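Local coordinates for protein xylulose kinase (Escherichia coli, PDB 2ITM) that phosphorylates D-xylulose to D-xylulose 5-phosphate at the expense of ATP, and acts less efficiently on 1-deoxy-D-xylulose, at residues Asp147-Tyr155 with Phe164-Thr174; Met291-Ala301 with Val365-Gly376. All coordinates share one frame; numbering follows the deposited sequence.

Contact 1: residues Asp147-Tyr155 with Phe164-Thr174; sequences DKVLLPKDY and FASDMSDAAGT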
loop_
_atom_site.group_PDB
_atom_site.type_symbol
_atom_site.label_atom_id
_atom_site.label_comp_id
_atom_site.label_asym_id
_atom_site.label_seq_id
_atom_site.Cartn_x
_atom_site.Cartn_y
_atom_site.Cartn_z
ATOM N N ASP A 147 -9.869 -39.550 29.436
ATOM C CA ASP A 147 -9.060 -40.718 29.720
ATOM C C ASP A 147 -7.804 -40.703 28.900
ATOM O O ASP A 147 -6.780 -41.207 29.310
ATOM C CB ASP A 147 -9.873 -41.998 29.491
ATOM C CG ASP A 147 -9.175 -43.237 30.034
ATOM O OD1 ASP A 147 -8.703 -44.073 29.244
ATOM O OD2 ASP A 147 -9.032 -43.457 31.231
ATOM N N LYS A 148 -7.901 -40.106 27.727
ATOM C CA LYS A 148 -6.833 -40.142 26.750
ATOM C C LYS A 148 -6.833 -38.883 25.890
ATOM O O LYS A 148 -7.880 -38.397 25.479
ATOM C CB LYS A 148 -6.967 -41.377 25.863
ATOM C CG LYS A 148 -5.711 -42.169 25.720
ATOM C CD LYS A 148 -5.244 -42.667 27.051
ATOM C CE LYS A 148 -4.998 -44.141 26.994
ATOM N NZ LYS A 148 -4.299 -44.603 28.191
ATOM N N VAL A 149 -5.636 -38.380 25.635
ATOM C CA VAL A 149 -5.400 -37.322 24.673
ATOM C C VAL A 149 -4.502 -37.822 23.533
ATOM O O VAL A 149 -3.374 -38.217 23.750
ATOM C CB VAL A 149 -4.757 -36.100 25.351
ATOM C CG1 VAL A 149 -4.388 -35.049 24.348
ATOM C CG2 VAL A 149 -5.673 -35.537 26.401
ATOM N N LEU A 150 -5.041 -37.806 22.324
ATOM C CA LEU A 150 -4.304 -38.281 21.168
ATOM C C LEU A 150 -4.109 -37.186 20.139
ATOM O O LEU A 150 -5.021 -36.423 19.843
ATOM C CB LEU A 150 -4.989 -39.480 20.533
ATOM C CG LEU A 150 -5.169 -40.750 21.350
ATOM C CD1 LEU A 150 -5.862 -41.780 20.514
ATOM C CD2 LEU A 150 -3.846 -41.262 21.842
ATOM N N LEU A 151 -2.913 -37.126 19.589
ATOM C CA LEU A 151 -2.695 -36.376 18.383
ATOM C C LEU A 151 -3.469 -36.997 17.220
ATOM O O LEU A 151 -3.928 -38.110 17.302
ATOM C CB LEU A 151 -1.202 -36.277 18.089
ATOM C CG LEU A 151 -0.372 -35.514 19.117
ATOM C CD1 LEU A 151 1.082 -35.883 19.038
ATOM C CD2 LEU A 151 -0.545 -34.026 18.916
ATOM N N PRO A 152 -3.626 -36.254 16.146
ATOM C CA PRO A 152 -4.593 -36.629 15.117
ATOM C C PRO A 152 -4.233 -37.936 14.407
ATOM O O PRO A 152 -5.082 -38.795 14.262
ATOM C CB PRO A 152 -4.559 -35.419 14.174
ATOM C CG PRO A 152 -4.209 -34.289 15.063
ATOM C CD PRO A 152 -3.228 -34.825 16.028
ATOM N N LYS A 153 -2.984 -38.085 13.993
ATOM C CA LYS A 153 -2.559 -39.300 13.318
ATOM C C LYS A 153 -2.610 -40.509 14.253
ATOM O O LYS A 153 -2.812 -41.629 13.822
ATOM C CB LYS A 153 -1.170 -39.131 12.735
ATOM C CG LYS A 153 -0.072 -39.590 13.655
ATOM C CD LYS A 153 1.275 -39.406 13.051
ATOM C CE LYS A 153 2.337 -40.085 13.882
ATOM N NZ LYS A 153 2.380 -39.642 15.281
ATOM N N ASP A 154 -2.421 -40.243 15.536
ATOM C CA ASP A 154 -2.443 -41.259 16.557
ATOM C C ASP A 154 -3.858 -41.739 16.866
ATOM O O ASP A 154 -4.055 -42.888 17.212
ATOM C CB ASP A 154 -1.720 -40.785 17.809
ATOM C CG ASP A 154 -0.269 -40.440 17.546
ATOM O OD1 ASP A 154 0.339 -41.057 16.667
ATOM O OD2 ASP A 154 0.330 -39.562 18.159
ATOM N N TYR A 155 -4.842 -40.867 16.709
ATOM C CA TYR A 155 -6.223 -41.311 16.783
ATOM C C TYR A 155 -6.500 -42.273 15.644
ATOM O O TYR A 155 -7.114 -43.301 15.829
ATOM C CB TYR A 155 -7.217 -40.154 16.734
ATOM C CG TYR A 155 -8.641 -40.622 16.550
ATOM C CD1 TYR A 155 -9.372 -41.098 17.612
ATOM C CD2 TYR A 155 -9.238 -40.612 15.307
ATOM C CE1 TYR A 155 -10.665 -41.527 17.443
ATOM C CE2 TYR A 155 -10.519 -41.039 15.126
ATOM C CZ TYR A 155 -11.233 -41.503 16.193
ATOM O OH TYR A 155 -12.511 -41.943 16.011
ATOM N N PHE A 164 -2.835 -47.473 21.674
ATOM C CA PHE A 164 -2.566 -46.083 22.005
ATOM C C PHE A 164 -1.070 -45.809 21.927
ATOM O O PHE A 164 -0.329 -46.173 22.818
ATOM C CB PHE A 164 -3.046 -45.736 23.424
ATOM C CG PHE A 164 -4.515 -45.964 23.662
ATOM C CD1 PHE A 164 -4.985 -47.200 24.048
ATOM C CD2 PHE A 164 -5.423 -44.941 23.514
ATOM C CE1 PHE A 164 -6.321 -47.403 24.263
ATOM C CE2 PHE A 164 -6.761 -45.149 23.735
ATOM C CZ PHE A 164 -7.207 -46.373 24.108
ATOM N N ALA A 165 -0.636 -45.145 20.866
ATOM C CA ALA A 165 0.777 -44.897 20.663
ATOM C C ALA A 165 1.082 -43.640 19.858
ATOM O O ALA A 165 0.326 -43.256 18.991
ATOM C CB ALA A 165 1.433 -46.087 20.050
ATOM N N SER A 166 2.213 -43.016 20.159
ATOM C CA SER A 166 2.756 -41.954 19.337
ATOM C C SER A 166 4.263 -42.075 19.109
ATOM O O SER A 166 4.897 -42.952 19.647
ATOM C CB SER A 166 2.414 -40.589 19.938
ATOM O OG SER A 166 2.602 -39.554 19.013
ATOM N N ASP A 167 4.781 -41.148 18.333
ATOM C CA ASP A 167 6.204 -41.025 18.114
ATOM C C ASP A 167 6.777 -39.760 18.739
ATOM O O ASP A 167 6.063 -38.856 19.063
ATOM C CB ASP A 167 6.522 -41.084 16.628
ATOM C CG ASP A 167 6.294 -39.776 15.938
ATOM O OD1 ASP A 167 7.267 -39.082 15.669
ATOM O OD2 ASP A 167 5.175 -39.366 15.623
ATOM N N MET A 168 8.093 -39.722 18.875
ATOM C CA MET A 168 8.785 -38.622 19.537
ATOM C C MET A 168 8.618 -37.240 18.854
ATOM O O MET A 168 8.613 -36.216 19.496
ATOM C CB MET A 168 10.260 -38.954 19.722
ATOM C CG MET A 168 10.517 -40.208 20.547
ATOM S SD MET A 168 9.967 -40.090 22.243
ATOM C CE MET A 168 10.472 -41.668 22.838
ATOM N N SER A 169 8.501 -37.229 17.537
ATOM C CA SER A 169 8.355 -36.000 16.794
ATOM C C SER A 169 6.991 -35.346 16.966
ATOM O O SER A 169 6.917 -34.155 17.100
ATOM C CB SER A 169 8.718 -36.190 15.313
ATOM O OG SER A 169 7.675 -36.781 14.579
ATOM N N ASP A 170 5.949 -36.152 16.942
ATOM C CA ASP A 170 4.612 -35.648 17.181
ATOM C C ASP A 170 4.424 -35.308 18.665
ATOM O O ASP A 170 3.889 -34.272 19.008
ATOM C CB ASP A 170 3.575 -36.682 16.720
ATOM C CG ASP A 170 2.502 -36.077 15.793
ATOM O OD1 ASP A 170 1.579 -36.833 15.430
ATOM O OD2 ASP A 170 2.490 -34.904 15.401
ATOM N N ALA A 171 4.884 -36.215 19.531
ATOM C CA ALA A 171 4.803 -36.041 20.968
ATOM C C ALA A 171 5.506 -34.772 21.457
ATOM O O ALA A 171 5.036 -34.131 22.369
ATOM C CB ALA A 171 5.334 -37.260 21.685
ATOM N N ALA A 172 6.630 -34.437 20.850
ATOM C CA ALA A 172 7.331 -33.223 21.193
ATOM C C ALA A 172 6.431 -32.002 21.045
ATOM O O ALA A 172 6.528 -31.057 21.805
ATOM C CB ALA A 172 8.558 -33.081 20.361
ATOM N N GLY A 173 5.542 -32.050 20.063
ATOM C CA GLY A 173 4.650 -30.954 19.785
ATOM C C GLY A 173 3.523 -30.721 20.768
ATOM O O GLY A 173 2.792 -29.773 20.617
ATOM N N THR A 174 3.377 -31.585 21.760
ATOM C CA THR A 174 2.319 -31.452 22.751
ATOM C C THR A 174 2.632 -30.393 23.795
ATOM O O THR A 174 1.738 -29.770 24.331
ATOM C CB THR A 174 2.027 -32.798 23.461
ATOM O OG1 THR A 174 3.169 -33.242 24.190
ATOM C CG2 THR A 174 1.753 -33.893 22.471
HETATM O O HOH W 1 -0.528 -36.004 14.240
HETATM O O HOH W 2 -2.728 -44.381 19.063
#
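Lys-153 reaches from the first turn of helix 152-161 into a cluster of three aspartates, a buried salt-bridge network in the N-terminal domain of this FGGY kinase. Its chain runs extended past CD and bends only at the end (chi4 -56°), which turns NZ in among the carboxylates. Lys-153 NZ lies 2.8 Å from Asp-167 OD2, met nearly along its C-O bond. Lys-153 NZ is also 2.9 Å from Asp-170 OD1, on the anti side, and bonds Asp-154 OD1 of its own helix on the syn side. With an alanine here, Asp-167 and Asp-170 would probably lose the ammonium that joins them, leaving Asp-154 to lean on Arg-157, with Asp-154 OD2 and Asp-170 OD1 only 4.1 Å apart. Asp-170 also packs against substrate-binding Met-77, and Asp-167 caps helix 168-172 through OD1, which accepts from Ser-169 N and OG. Beside the network, Leu-151 pushes CD1 against the backbone and CB of Asp-170. At the far end Lys-148, bent at chi2 and chi3, lays its chain over one face of the Phe-164 ring in CH-pi and cation-pi contact, while NZ continues to Asp-197 O. There Lys-148 CE stands 3.8 Å from the centroid of the Phe-164 ring, 19° off its normal.

Contact 2: residues Met291-Ala301 with Val365-Gly376; sequences MLSAASCLDWA and VLEGVGYALADG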
loop_
_atom_site.group_PDB
_atom_site.type_symbol
_atom_site.label_atom_id
_atom_site.label_comp_id
_atom_site.label_asym_id
_atom_site.label_seq_id
_atom_site.Cartn_x
_atom_site.Cartn_y
_atom_site.Cartn_z
ATOM N N MET A 291 8.206 -20.452 7.513
ATOM C CA MET A 291 8.734 -19.484 6.581
ATOM C C MET A 291 7.644 -19.026 5.653
ATOM O O MET A 291 6.599 -19.643 5.575
ATOM C CB MET A 291 9.874 -20.093 5.791
ATOM C CG MET A 291 11.025 -20.559 6.663
ATOM S SD MET A 291 11.914 -19.232 7.442
ATOM C CE MET A 291 13.333 -19.172 6.425
ATOM N N LEU A 292 7.894 -17.936 4.946
ATOM C CA LEU A 292 7.052 -17.525 3.834
ATOM C C LEU A 292 6.912 -18.677 2.845
ATOM O O LEU A 292 7.817 -19.474 2.673
ATOM C CB LEU A 292 7.574 -16.255 3.152
ATOM C CG LEU A 292 7.502 -14.947 3.926
ATOM C CD1 LEU A 292 8.596 -14.030 3.498
ATOM C CD2 LEU A 292 6.163 -14.271 3.804
ATOM N N SER A 293 5.754 -18.738 2.209
ATOM C CA SER A 293 5.555 -19.591 1.057
ATOM C C SER A 293 6.057 -18.870 -0.180
ATOM O O SER A 293 5.315 -18.165 -0.827
ATOM C CB SER A 293 4.079 -19.939 0.889
ATOM O OG SER A 293 3.527 -20.392 2.102
ATOM N N ALA A 294 7.330 -19.060 -0.492
ATOM C CA ALA A 294 7.961 -18.403 -1.628
ATOM C C ALA A 294 7.182 -18.737 -2.882
ATOM O O ALA A 294 7.167 -17.979 -3.842
ATOM C CB ALA A 294 9.354 -18.876 -1.763
ATOM N N ALA A 295 6.537 -19.894 -2.859
ATOM C CA ALA A 295 5.657 -20.330 -3.926
ATOM C C ALA A 295 4.441 -19.418 -4.014
ATOM O O ALA A 295 4.166 -18.827 -5.045
ATOM C CB ALA A 295 5.238 -21.761 -3.723
ATOM N N SER A 296 3.710 -19.344 -2.913
ATOM C CA SER A 296 2.493 -18.564 -2.892
ATOM C C SER A 296 2.787 -17.069 -2.930
ATOM O O SER A 296 1.862 -16.262 -2.993
ATOM C CB SER A 296 1.642 -18.946 -1.675
ATOM O OG SER A 296 0.863 -17.836 -1.264
ATOM N N CYS A 297 4.061 -16.707 -2.921
ATOM C CA CYS A 297 4.449 -15.311 -3.084
ATOM C C CYS A 297 4.752 -14.993 -4.546
ATOM O O CYS A 297 4.146 -14.107 -5.131
ATOM C CB CYS A 297 5.643 -14.976 -2.195
ATOM S SG CYS A 297 5.230 -14.621 -0.473
ATOM N N LEU A 298 5.668 -15.759 -5.128
ATOM C CA LEU A 298 6.004 -15.674 -6.540
ATOM C C LEU A 298 4.784 -15.686 -7.451
ATOM O O LEU A 298 4.690 -14.905 -8.381
ATOM C CB LEU A 298 6.929 -16.813 -6.935
ATOM C CG LEU A 298 8.365 -16.770 -6.444
ATOM C CD1 LEU A 298 9.243 -17.634 -7.325
ATOM C CD2 LEU A 298 8.885 -15.349 -6.371
ATOM N N ASP A 299 3.864 -16.590 -7.181
ATOM C CA ASP A 299 2.621 -16.616 -7.921
ATOM C C ASP A 299 1.896 -15.289 -7.815
ATOM O O ASP A 299 1.202 -14.874 -8.732
ATOM C CB ASP A 299 1.733 -17.754 -7.440
ATOM C CG ASP A 299 2.214 -19.098 -7.913
ATOM O OD1 ASP A 299 1.985 -20.083 -7.203
ATOM O OD2 ASP A 299 2.835 -19.271 -8.975
ATOM N N TRP A 300 2.064 -14.626 -6.682
ATOM C CA TRP A 300 1.283 -13.439 -6.386
ATOM C C TRP A 300 1.914 -12.222 -7.044
ATOM O O TRP A 300 1.244 -11.505 -7.773
ATOM C CB TRP A 300 1.111 -13.262 -4.876
ATOM C CG TRP A 300 0.641 -11.918 -4.453
ATOM C CD1 TRP A 300 -0.641 -11.504 -4.320
ATOM C CD2 TRP A 300 1.457 -10.813 -4.084
ATOM N NE1 TRP A 300 -0.679 -10.201 -3.895
ATOM C CE2 TRP A 300 0.603 -9.754 -3.749
ATOM C CE3 TRP A 300 2.840 -10.605 -4.003
ATOM C CZ2 TRP A 300 1.077 -8.514 -3.351
ATOM C CZ3 TRP A 300 3.305 -9.374 -3.612
ATOM C CH2 TRP A 300 2.436 -8.348 -3.284
ATOM N N ALA A 301 3.206 -12.021 -6.817
ATOM C CA ALA A 301 3.983 -11.103 -7.630
ATOM C C ALA A 301 3.730 -11.139 -9.126
ATOM O O ALA A 301 3.852 -10.134 -9.803
ATOM C CB ALA A 301 5.464 -11.371 -7.476
ATOM N N VAL A 365 9.905 -7.658 -5.237
ATOM C CA VAL A 365 9.338 -8.827 -4.612
ATOM C C VAL A 365 10.332 -9.963 -4.431
ATOM O O VAL A 365 10.491 -10.478 -3.342
ATOM C CB VAL A 365 8.071 -9.303 -5.339
ATOM C CG1 VAL A 365 7.439 -10.433 -4.594
ATOM C CG2 VAL A 365 7.097 -8.174 -5.473
ATOM N N LEU A 366 11.018 -10.329 -5.501
ATOM C CA LEU A 366 12.002 -11.392 -5.441
ATOM C C LEU A 366 13.056 -11.114 -4.386
ATOM O O LEU A 366 13.391 -11.972 -3.596
ATOM C CB LEU A 366 12.657 -11.594 -6.805
ATOM C CG LEU A 366 11.760 -12.043 -7.955
ATOM C CD1 LEU A 366 12.582 -12.421 -9.177
ATOM C CD2 LEU A 366 10.890 -13.181 -7.519
ATOM N N GLU A 367 13.567 -9.897 -4.388
ATOM C CA GLU A 367 14.656 -9.542 -3.516
ATOM C C GLU A 367 14.202 -9.494 -2.065
ATOM O O GLU A 367 14.909 -9.946 -1.180
ATOM C CB GLU A 367 15.290 -8.224 -3.946
ATOM C CG GLU A 367 16.019 -8.317 -5.275
ATOM C CD GLU A 367 16.702 -7.033 -5.698
ATOM O OE1 GLU A 367 16.149 -5.947 -5.480
ATOM O OE2 GLU A 367 17.792 -7.131 -6.270
ATOM N N GLY A 368 13.013 -8.959 -1.834
ATOM C CA GLY A 368 12.464 -8.858 -0.494
ATOM C C GLY A 368 12.063 -10.169 0.148
ATOM O O GLY A 368 12.345 -10.420 1.310
ATOM N N VAL A 369 11.395 -11.015 -0.616
ATOM C CA VAL A 369 11.180 -12.373 -0.184
ATOM C C VAL A 369 12.510 -13.060 0.088
ATOM O O VAL A 369 12.682 -13.699 1.103
ATOM C CB VAL A 369 10.357 -13.177 -1.199
ATOM C CG1 VAL A 369 10.262 -14.618 -0.766
ATOM C CG2 VAL A 369 8.990 -12.580 -1.367
ATOM N N GLY A 370 13.448 -12.908 -0.831
ATOM C CA GLY A 370 14.812 -13.348 -0.618
ATOM C C GLY A 370 15.409 -12.897 0.696
ATOM O O GLY A 370 15.940 -13.693 1.439
ATOM N N TYR A 371 15.311 -11.603 0.973
ATOM C CA TYR A 371 15.880 -11.027 2.180
ATOM C C TYR A 371 15.268 -11.639 3.443
ATOM O O TYR A 371 15.972 -11.967 4.380
ATOM C CB TYR A 371 15.709 -9.511 2.198
ATOM C CG TYR A 371 16.419 -8.750 1.102
ATOM C CD1 TYR A 371 17.623 -9.181 0.577
ATOM C CD2 TYR A 371 15.873 -7.597 0.597
ATOM C CE1 TYR A 371 18.247 -8.485 -0.417
ATOM C CE2 TYR A 371 16.489 -6.895 -0.398
ATOM C CZ TYR A 371 17.676 -7.337 -0.904
ATOM O OH TYR A 371 18.269 -6.616 -1.888
ATOM N N ALA A 372 13.946 -11.766 3.432
ATOM C CA ALA A 372 13.201 -12.418 4.493
ATOM C C ALA A 372 13.657 -13.856 4.757
ATOM O O ALA A 372 13.955 -14.219 5.881
ATOM C CB ALA A 372 11.732 -12.371 4.192
ATOM N N LEU A 373 13.719 -14.649 3.699
ATOM C CA LEU A 373 14.108 -16.040 3.796
ATOM C C LEU A 373 15.513 -16.230 4.361
ATOM O O LEU A 373 15.748 -17.119 5.151
ATOM C CB LEU A 373 13.973 -16.735 2.444
ATOM C CG LEU A 373 12.561 -16.897 1.876
ATOM C CD1 LEU A 373 12.577 -17.474 0.492
ATOM C CD2 LEU A 373 11.657 -17.686 2.797
ATOM N N ALA A 374 16.440 -15.380 3.942
ATOM C CA ALA A 374 17.817 -15.441 4.401
ATOM C C ALA A 374 17.947 -15.123 5.885
ATOM O O ALA A 374 18.673 -15.790 6.603
ATOM C CB ALA A 374 18.681 -14.520 3.589
ATOM N N ASP A 375 17.242 -14.094 6.330
ATOM C CA ASP A 375 17.203 -13.737 7.734
ATOM C C ASP A 375 16.602 -14.881 8.527
ATOM O O ASP A 375 17.040 -15.186 9.626
ATOM C CB ASP A 375 16.370 -12.474 7.948
ATOM C CG ASP A 375 17.152 -11.199 7.706
ATOM O OD1 ASP A 375 18.393 -11.222 7.778
ATOM O OD2 ASP A 375 16.589 -10.134 7.442
ATOM N N GLY A 376 15.579 -15.502 7.945
ATOM C CA GLY A 376 14.910 -16.634 8.553
ATOM C C GLY A 376 15.853 -17.787 8.814
ATOM O O GLY A 376 15.904 -18.346 9.911
#
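Met-291 and Leu-373 bury the most surface here, with Val-369 one turn further back on the same helix as Leu-373. The Met-291 side chain bends at chi2 and again at chi3 (-103°), which carries its methyl along helix 365-376: CE lies 3.4 Å from Leu-373 O and 3.7 Å from Gly-376 CA. A CB on Gly-376 would run into that methyl, so the lack of a side chain there makes room for it. Leu-373 answers with both branches. CD2 rests against CB of Met-291 and of Leu-292, while CD1 turns to the Ala-294 methyl at 4.2 Å. Helix 294-301 and helix 365-376 form an antiparallel pair in the C-terminal domain of this FGGY kinase, one of the actin-like ATPase superfamily, their axes 10.6 Å apart at closest and their directions 164° apart. Val-369 sits in the middle of this pair: CG1, anti to the backbone N, faces the Ala-294 methyl, and CG2 meets Cys-297 CB at 4.2 Å. Trp-402 of helix 400-410 packs on Ala-294, Val-369 and Leu-373 together, and Phe-329 of strand 328-333 adds to the cover of Val-369. Further along, Val-365 sets CG1 3.6 Å from Ala-301 CB and near the edge of the Trp-300 ring. That indole, poorly ordered in the model, in turn meets the imidazole of His-354 of the second subunit.

How the contacts relate
Both contacts are buried, but they lie in different halves of the kinase, contact 1 in the N-terminal and contact 2 in the C-terminal domain, with centres 33 Å apart and nearest atoms about 17 Å apart. They share no helix or strand. Contact 1 joins two strand-to-helix junctions close together in sequence and relies on charge, with one end close to the sugar: the Asp-170 side chain is about 6 Å from the bound xylulose. Contact 2 packs a helix and the residues leading into it on a distant helix, almost wholly through apolar groups, away from the known substrate and catalytic residues. Only contact 2 is touched by the second subunit of the dimer.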